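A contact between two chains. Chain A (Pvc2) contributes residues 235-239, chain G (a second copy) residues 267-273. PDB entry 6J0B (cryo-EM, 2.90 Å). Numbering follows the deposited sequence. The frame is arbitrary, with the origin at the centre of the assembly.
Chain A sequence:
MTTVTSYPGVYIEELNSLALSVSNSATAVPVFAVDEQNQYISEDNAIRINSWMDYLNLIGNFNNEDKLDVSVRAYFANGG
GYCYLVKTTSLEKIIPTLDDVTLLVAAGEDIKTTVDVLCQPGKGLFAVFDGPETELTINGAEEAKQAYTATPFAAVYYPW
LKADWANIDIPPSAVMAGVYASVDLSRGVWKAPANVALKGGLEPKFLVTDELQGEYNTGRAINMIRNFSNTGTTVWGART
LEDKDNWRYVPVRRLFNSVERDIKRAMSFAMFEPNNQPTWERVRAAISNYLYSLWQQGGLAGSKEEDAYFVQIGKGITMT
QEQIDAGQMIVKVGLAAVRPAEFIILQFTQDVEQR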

# COMPACT_ATOMS: atom_id res chain seq x y z
N VAL A 235 -25.91 -33.05 -39.92
CA VAL A 235 -25.91 -34.47 -40.27
C VAL A 235 -26.39 -35.26 -39.06
O VAL A 235 -26.04 -34.94 -37.92
N TRP A 236 -27.20 -36.28 -39.30
CA TRP A 236 -27.88 -36.96 -38.20
C TRP A 236 -27.80 -38.47 -38.32
O TRP A 236 -28.75 -39.17 -37.97
N GLY A 237 -26.69 -38.99 -38.81
CA GLY A 237 -26.54 -40.43 -38.92
C GLY A 237 -25.08 -40.81 -39.02
O GLY A 237 -24.26 -40.07 -39.56
N ALA A 238 -24.76 -41.99 -38.49
CA ALA A 238 -23.41 -42.52 -38.55
C ALA A 238 -23.39 -43.97 -38.99
O ALA A 238 -22.34 -44.61 -38.88
N ARG A 239 -24.50 -44.50 -39.48
CA ARG A 239 -24.62 -45.93 -39.74
C ARG A 239 -24.25 -46.27 -41.19
O ARG A 239 -24.54 -45.50 -42.11
N MET G 267 -29.34 -31.99 -24.83
CA MET G 267 -28.91 -33.34 -25.15
C MET G 267 -28.61 -33.50 -26.63
O MET G 267 -28.23 -34.59 -27.06
N SER G 268 -28.78 -32.43 -27.40
CA SER G 268 -28.43 -32.49 -28.81
C SER G 268 -26.92 -32.55 -29.00
O SER G 268 -26.44 -33.18 -29.95
N PHE G 269 -26.15 -31.91 -28.11
CA PHE G 269 -24.70 -31.94 -28.31
C PHE G 269 -24.11 -33.28 -27.90
O PHE G 269 -23.03 -33.66 -28.36
N ALA G 270 -24.81 -34.02 -27.03
CA ALA G 270 -24.33 -35.33 -26.61
C ALA G 270 -24.58 -36.40 -27.65
O ALA G 270 -24.13 -37.53 -27.47
N MET G 271 -25.32 -36.08 -28.71
CA MET G 271 -25.59 -37.03 -29.78
C MET G 271 -24.31 -37.44 -30.47
O MET G 271 -23.47 -36.61 -30.80
N PHE G 272 -24.17 -38.76 -30.65
CA PHE G 272 -23.08 -39.41 -31.39
C PHE G 272 -21.71 -39.14 -30.78
O PHE G 272 -20.69 -39.23 -31.47
N GLU G 273 -21.67 -38.83 -29.50
CA GLU G 273 -20.47 -38.80 -28.69
C GLU G 273 -20.22 -40.20 -28.14
O GLU G 273 -21.12 -41.05 -28.19

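Packing of A:235-239 against G:267-273, two copies of Pvc2. The contact is small, 228 Å² summed over both sides, and rests on aromatic and apolar packing; no hydrogen bond crosses it. A:Val235 (chi1 t) points sideways and makes no contact. A:Trp236 does most of the work for chain A. Its CA-to-CB bond also runs sideways, but with chi1 t (-151°) and chi2 at -116° the end of the indole comes nearer to chain G. There its CH2 lies 3.5 Å from CG of G:Met271, the tightest approach in the contact. G:Met271 (chi1 m, chi2 m) starts toward chain A, and then its end leads away, leaving SD 5.4 Å from the centroid of the A:Trp236 six-membered ring in an oblique position, 44° off the ring normal. G:Phe272 (chi1 m, chi2 -86°) presents its edge to one face of the same indole: the ring planes meet at 79°, the centroid of the A:Trp236 six-membered ring is 5.7 Å from that of the G:Phe272 ring, and A:Trp236 CD2 lies 4.3 Å from G:Phe272 CE2. The phenyl tip also reaches the chain A backbone, with G:Phe272 CZ 3.8 Å from A:Trp236 O and 4.1 Å from A:Gly237 N. A:Gly237 has no side chain, so its part here is backbone alone. A:Ala238 points toward chain G, and its CB meets G:Phe272 CD1 at 4.1 Å; the phenyl ring thus spans from the indole to this methyl. A:Arg239 points sideways and makes no contact. On chain G, a type I turn from G:Ser268 to G:Met271, with a weak bond from G:Met271 N to G:Ser268 O (3.3 Å), leads into the packing residues. G:Ser268 OG (chi1 p) is hydrogen-bonded to a residue next to one of the stretches, and G:Glu273 OE1 elsewhere in the structure.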

# COMPACT_ATOMS: atom_id res chain seq x y z
CB VAL A 235 -24.51 -34.93 -40.70
CG1 VAL A 235 -24.60 -36.20 -41.51
CG2 VAL A 235 -23.81 -33.83 -41.48
CB TRP A 236 -29.33 -36.50 -38.12
CG TRP A 236 -29.91 -36.54 -36.75
CD1 TRP A 236 -30.93 -37.33 -36.33
CD2 TRP A 236 -29.50 -35.77 -35.62
NE1 TRP A 236 -31.19 -37.09 -35.00
CE2 TRP A 236 -30.32 -36.14 -34.55
CE3 TRP A 236 -28.51 -34.80 -35.42
CZ2 TRP A 236 -30.19 -35.57 -33.29
CZ3 TRP A 236 -28.39 -34.24 -34.17
CH2 TRP A 236 -29.22 -34.63 -33.12
CB ALA A 238 -22.71 -42.38 -37.20
CB ARG A 239 -26.04 -46.38 -39.45
CG ARG A 239 -26.27 -47.07 -38.12
CD ARG A 239 -27.68 -47.64 -38.10
NE ARG A 239 -27.92 -48.57 -37.01
CZ ARG A 239 -28.48 -48.23 -35.86
NH1 ARG A 239 -28.84 -46.98 -35.65
NH2 ARG A 239 -28.68 -49.14 -34.91
CB MET G 267 -29.95 -34.33 -24.70
CG MET G 267 -30.07 -34.27 -23.25
SD MET G 267 -31.28 -35.46 -22.82
CE MET G 267 -30.51 -36.05 -21.36
CB SER G 268 -29.01 -31.29 -29.55
OG SER G 268 -28.31 -30.11 -29.21
CB PHE G 269 -23.99 -30.77 -27.60
CG PHE G 269 -24.16 -30.68 -26.08
CD1 PHE G 269 -23.51 -31.55 -25.21
CD2 PHE G 269 -24.86 -29.61 -25.53
CE1 PHE G 269 -23.64 -31.43 -23.84
CE2 PHE G 269 -24.96 -29.47 -24.16
CZ PHE G 269 -24.37 -30.40 -23.32
CB ALA G 270 -24.98 -35.73 -25.30
CB MET G 271 -26.55 -36.42 -30.80
CG MET G 271 -27.99 -36.51 -30.43
SD MET G 271 -28.41 -38.16 -29.95
CE MET G 271 -28.93 -37.74 -28.32
CB PHE G 272 -23.10 -39.01 -32.87
CG PHE G 272 -24.41 -39.29 -33.54
CD1 PHE G 272 -24.67 -40.53 -34.09
CD2 PHE G 272 -25.39 -38.31 -33.62
CE1 PHE G 272 -25.87 -40.79 -34.70
CE2 PHE G 272 -26.59 -38.56 -34.24
CZ PHE G 272 -26.84 -39.80 -34.78
CB GLU G 273 -20.65 -37.78 -27.56
CG GLU G 273 -20.47 -36.35 -28.01
CD GLU G 273 -19.10 -35.80 -27.68
OE1 GLU G 273 -18.86 -34.59 -27.90
OE2 GLU G 273 -18.25 -36.57 -27.19